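Local structure of MSM0273 (5L37) at residues 40-45 with 71-76. The protein forms pentamers that probably cap the vertices of the polyhedral protein shell of the RMM bacterial microcompartment. Residues are numbered along the deposited sequence; the frame is centred on the assembly and turned at random.
Sequences DVLGSG and ALIIGS
D40 and I73 meet at the heart of this contact, a worked example of how a buried carboxylate can be paid for by its own loop while an aliphatic side chain lies against it. D40 CG is anti to the backbone N (chi1 -177°), and the carboxylate at its end faces S44 within the curl of the loop. Its OD1 approaches I73 CG2 to 3.6 Å as the two side chains cross obliquely; I73 CD1 reaches D40 CB. The S44 hydroxyl donates to D40 OD1 at 2.7 Å, on the syn side but 34° out of the carboxylate plane, and S44 N binds the syn lone pair of OD2 at 2.8 Å. Both carboxylate oxygens are thus engaged, which fixes the rotation of the group and should favour its charged form. S44 OG also touches I73 CG2, 3.7 Å away.

No direct hydrogen bond joins the segments; a water does so, donating to D40 OD1 and to I73 O (2.7 Å) and accepting from V41 N. Farther along, L42 points toward the strand and rests CD1 on the G75 backbone, 3.8 Å from G75 CA. L42 O also binds R14 of a neighbouring subunit. I73 continues inward onto L25 and V50. Through F39, strand 35-40 pairs with 71-76, joining the sheet's outermost strands into the OB-like barrel of EutN/CcmL pentamer proteins; the loop held by D40 lies beside this seam.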
loop_
_atom_site.group_PDB
_atom_site.type_symbol
_atom_site.label_atom_id
_atom_site.label_comp_id
_atom_site.label_asym_id
_atom_site.label_seq_id
_atom_site.Cartn_x
_atom_site.Cartn_y
_atom_site.Cartn_z
ATOM N N ASP C 40 12.672 -11.409 8.688
ATOM C CA ASP C 40 13.786 -10.944 9.519
ATOM C C ASP C 40 15.099 -11.508 9.048
ATOM O O ASP C 40 15.229 -12.730 8.864
ATOM C CB ASP C 40 13.559 -11.364 10.957
ATOM C CG ASP C 40 14.641 -10.837 11.886
ATOM O OD1 ASP C 40 14.780 -9.621 12.013
ATOM O OD2 ASP C 40 15.223 -11.657 12.581
ATOM N N VAL C 41 16.090 -10.627 8.893
ATOM C CA VAL C 41 17.437 -11.042 8.525
ATOM C C VAL C 41 18.442 -10.726 9.640
ATOM O O VAL C 41 19.610 -11.087 9.543
ATOM C CB VAL C 41 17.914 -10.377 7.228
ATOM C CG1 VAL C 41 16.967 -10.787 6.032
ATOM C CG2 VAL C 41 17.944 -8.854 7.353
ATOM N N LEU C 42 17.982 -10.027 10.676
ATOM C CA LEU C 42 18.840 -9.576 11.791
ATOM C C LEU C 42 18.996 -10.525 12.978
ATOM O O LEU C 42 19.669 -10.178 13.959
ATOM C CB LEU C 42 18.335 -8.227 12.300
ATOM C CG LEU C 42 18.534 -7.079 11.299
ATOM C CD1 LEU C 42 17.803 -5.789 11.806
ATOM C CD2 LEU C 42 20.030 -6.810 11.039
ATOM N N GLY C 43 18.254 -11.625 13.001
ATOM C CA GLY C 43 18.341 -12.513 14.137
ATOM C C GLY C 43 17.590 -11.929 15.319
ATOM O O GLY C 43 17.985 -12.126 16.492
ATOM N N SER C 44 16.468 -11.275 15.028
ATOM C CA SER C 44 15.638 -10.668 16.076
ATOM C C SER C 44 15.015 -11.724 16.965
ATOM O O SER C 44 14.723 -12.821 16.510
ATOM C CB SER C 44 14.513 -9.822 15.455
ATOM O OG SER C 44 15.049 -8.830 14.579
ATOM N N GLY C 45 14.860 -11.391 18.249
ATOM C CA GLY C 45 14.350 -12.345 19.230
ATOM C C GLY C 45 12.932 -12.121 19.723
ATOM O O GLY C 45 12.409 -11.031 19.592
ATOM N N ALA C 71 6.915 -7.243 4.189
ATOM C CA ALA C 71 7.173 -6.692 5.536
ATOM C C ALA C 71 8.538 -7.150 5.992
ATOM O O ALA C 71 8.846 -8.339 5.865
ATOM C CB ALA C 71 6.091 -7.169 6.526
ATOM N N LEU C 72 9.364 -6.210 6.430
ATOM C CA LEU C 72 10.775 -6.482 6.757
ATOM C C LEU C 72 11.116 -5.748 8.022
ATOM O O LEU C 72 10.867 -4.562 8.141
ATOM C CB LEU C 72 11.705 -6.012 5.621
ATOM C CG LEU C 72 13.211 -6.172 5.847
ATOM C CD1 LEU C 72 13.616 -7.683 5.938
ATOM C CD2 LEU C 72 13.918 -5.499 4.681
ATOM N N ILE C 73 11.727 -6.467 8.964
ATOM C CA ILE C 73 12.291 -5.800 10.134
ATOM C C ILE C 73 13.572 -5.078 9.751
ATOM O O ILE C 73 14.507 -5.688 9.214
ATOM C CB ILE C 73 12.520 -6.844 11.244
ATOM C CG1 ILE C 73 11.159 -7.220 11.859
ATOM C CG2 ILE C 73 13.508 -6.286 12.309
ATOM C CD1 ILE C 73 11.206 -8.593 12.688
ATOM N N ILE C 74 13.621 -3.766 9.984
ATOM C CA ILE C 74 14.799 -3.025 9.540
ATOM C C ILE C 74 15.719 -2.651 10.698
ATOM O O ILE C 74 16.802 -2.123 10.454
ATOM C CB ILE C 74 14.434 -1.737 8.687
ATOM C CG1 ILE C 74 13.667 -0.745 9.513
ATOM C CG2 ILE C 74 13.641 -2.124 7.436
ATOM C CD1 ILE C 74 13.482 0.602 8.751
ATOM N N GLY C 75 15.302 -2.886 11.945
ATOM C CA GLY C 75 16.213 -2.602 13.066
ATOM C C GLY C 75 15.516 -2.829 14.400
ATOM O O GLY C 75 14.288 -3.040 14.448
ATOM N N SER C 76 16.286 -2.822 15.477
ATOM C CA SER C 76 15.663 -2.879 16.803
ATOM C C SER C 76 15.598 -1.485 17.370
ATOM O O SER C 76 16.321 -0.588 16.920
ATOM C CB SER C 76 16.379 -3.853 17.756
ATOM O OG SER C 76 17.674 -3.417 17.973
HETATM O O HOH W 1 15.573 -8.090 9.874
#